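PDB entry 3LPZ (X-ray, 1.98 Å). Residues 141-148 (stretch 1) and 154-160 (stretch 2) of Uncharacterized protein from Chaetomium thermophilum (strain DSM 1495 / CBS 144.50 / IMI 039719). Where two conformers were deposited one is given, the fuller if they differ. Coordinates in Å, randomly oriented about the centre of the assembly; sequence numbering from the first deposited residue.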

# COMPACT_ATOMS: atom_id res chain seq x y z
N VAL A 141 -6.55 5.51 2.68
CA VAL A 141 -6.38 6.79 3.33
C VAL A 141 -4.95 7.02 3.87
O VAL A 141 -4.38 8.07 3.64
CB VAL A 141 -7.47 7.05 4.39
CG1 VAL A 141 -7.21 8.42 5.08
CG2 VAL A 141 -8.87 7.01 3.70
N VAL A 142 -4.37 6.03 4.55
CA VAL A 142 -3.00 6.16 5.05
C VAL A 142 -2.07 6.37 3.84
O VAL A 142 -1.18 7.22 3.86
CB VAL A 142 -2.58 4.88 5.84
CG1 VAL A 142 -1.06 4.85 6.12
CG2 VAL A 142 -3.38 4.79 7.16
N GLY A 143 -2.31 5.59 2.79
CA GLY A 143 -1.51 5.70 1.58
C GLY A 143 -1.60 7.08 0.96
O GLY A 143 -0.56 7.65 0.57
N THR A 144 -2.81 7.65 0.91
CA THR A 144 -2.95 9.01 0.34
C THR A 144 -2.29 10.10 1.22
O THR A 144 -1.71 11.06 0.70
CB THR A 144 -4.39 9.43 0.05
OG1 THR A 144 -5.10 9.62 1.30
CG2 THR A 144 -5.08 8.35 -0.79
N LEU A 145 -2.36 9.92 2.53
CA LEU A 145 -1.66 10.81 3.44
C LEU A 145 -0.16 10.77 3.21
O LEU A 145 0.49 11.82 3.14
CB LEU A 145 -2.02 10.47 4.90
CG LEU A 145 -3.03 11.30 5.70
CD1 LEU A 145 -4.06 12.11 4.87
CD2 LEU A 145 -3.71 10.43 6.76
N TYR A 146 0.41 9.57 3.11
CA TYR A 146 1.84 9.43 2.81
C TYR A 146 2.25 10.09 1.48
O TYR A 146 3.28 10.78 1.42
CB TYR A 146 2.33 7.97 2.87
CG TYR A 146 2.34 7.34 4.25
CD1 TYR A 146 2.30 8.12 5.41
CD2 TYR A 146 2.41 5.95 4.40
CE1 TYR A 146 2.31 7.51 6.70
CE2 TYR A 146 2.43 5.35 5.67
CZ TYR A 146 2.38 6.13 6.80
OH TYR A 146 2.38 5.51 8.04
N VAL A 147 1.45 9.89 0.43
CA VAL A 147 1.63 10.66 -0.82
C VAL A 147 1.67 12.19 -0.62
O VAL A 147 2.61 12.83 -1.10
CB VAL A 147 0.57 10.31 -1.89
CG1 VAL A 147 0.69 11.28 -3.14
CG2 VAL A 147 0.69 8.84 -2.30
N GLU A 148 0.68 12.76 0.07
CA GLU A 148 0.65 14.21 0.36
C GLU A 148 1.90 14.72 1.07
O GLU A 148 2.35 15.84 0.86
CB GLU A 148 -0.56 14.59 1.22
CG GLU A 148 -1.89 14.41 0.55
CD GLU A 148 -3.07 14.55 1.51
OE1 GLU A 148 -2.85 14.88 2.71
OE2 GLU A 148 -4.21 14.34 1.04
N ALA A 154 6.73 4.55 1.63
CA ALA A 154 5.73 4.16 2.61
C ALA A 154 4.31 4.10 1.96
O ALA A 154 3.54 3.17 2.23
CB ALA A 154 5.78 5.12 3.81
N ALA A 155 3.99 5.06 1.09
CA ALA A 155 2.68 5.07 0.44
C ALA A 155 2.47 3.80 -0.40
O ALA A 155 1.37 3.25 -0.39
CB ALA A 155 2.49 6.32 -0.44
N GLU A 156 3.51 3.34 -1.11
CA GLU A 156 3.37 2.17 -2.02
C GLU A 156 2.87 0.94 -1.28
O GLU A 156 1.98 0.23 -1.77
CB GLU A 156 4.67 1.83 -2.72
CG GLU A 156 5.17 2.88 -3.71
CD GLU A 156 6.59 2.56 -4.21
OE1 GLU A 156 7.44 2.04 -3.45
OE2 GLU A 156 6.85 2.84 -5.38
N LYS A 157 3.43 0.69 -0.09
CA LYS A 157 3.04 -0.48 0.70
C LYS A 157 1.56 -0.49 1.10
O LYS A 157 0.97 -1.56 1.16
CB LYS A 157 3.95 -0.64 1.93
CG LYS A 157 5.40 -0.95 1.56
CD LYS A 157 6.34 -0.75 2.75
CE LYS A 157 7.81 -0.98 2.35
NZ LYS A 157 8.64 -1.12 3.57
N HIS A 158 0.97 0.68 1.38
CA HIS A 158 -0.46 0.74 1.70
C HIS A 158 -1.35 0.75 0.45
O HIS A 158 -2.35 0.03 0.41
CB HIS A 158 -0.75 1.96 2.56
CG HIS A 158 -0.18 1.83 3.94
ND1 HIS A 158 -0.78 1.07 4.92
CD2 HIS A 158 0.97 2.32 4.48
CE1 HIS A 158 -0.05 1.13 6.02
NE2 HIS A 158 1.02 1.88 5.78
N LEU A 159 -0.96 1.53 -0.57
CA LEU A 159 -1.82 1.66 -1.76
C LEU A 159 -2.03 0.34 -2.51
O LEU A 159 -3.09 0.15 -3.10
CB LEU A 159 -1.32 2.76 -2.70
CG LEU A 159 -1.51 4.18 -2.10
CD1 LEU A 159 -0.66 5.19 -2.85
CD2 LEU A 159 -3.04 4.62 -2.06
N VAL A 160 -1.03 -0.55 -2.50
CA VAL A 160 -1.18 -1.84 -3.18
C VAL A 160 -2.22 -2.74 -2.50
O VAL A 160 -2.76 -3.69 -3.12
CB VAL A 160 0.18 -2.60 -3.36
CG1 VAL A 160 1.08 -1.80 -4.28
CG2 VAL A 160 0.87 -2.96 -2.01
O HOH W 1 2.74 2.60 7.80

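No direct hydrogen bond joins these two stretches; a water links them, its O 2.9 Å from Tyr-146 OH and 2.7 Å from His-158 NE2. The helices run nearly antiparallel, at 159°, and their axes come within 7.8 Å, an approach that illustrates how small residues permit close packing. At the crossing, the CA atoms of Gly-143 and Ala-155 lie 4.4 Å apart, and Ala-155 CB rests 3.5 Å from Gly-143 O. Glycine suits this position because an ideal CB would point into the partner helix and fall 2.7 Å from Leu-159 CG, a clash.

The contact buries 362 Å², both sides summed, with Gly-143 and Ala-155 themselves buried; the lone methyl of Ala-155 fits the close approach, and larger side chains pack around it. Tyr-146, in the m rotamer, spans the small residues, with CD2 3.5 Å from Ala-154 CB and CB 3.7 Å from Ala-155 CB. Its ring meets that of His-158 obliquely, planes at 62°, leaving both polar ends within reach of the shared water. The imidazole also offers a face to Val-142, whose CG1 sits 3.6 Å from the ring centroid in a CH-pi contact. Val-147 completes the apolar packing: its CG2 lies 3.6 Å from Ala-155 CB and 3.9 Å from Leu-159 CD1. Glu-156, by contrast, points away and bonds elsewhere in the structure.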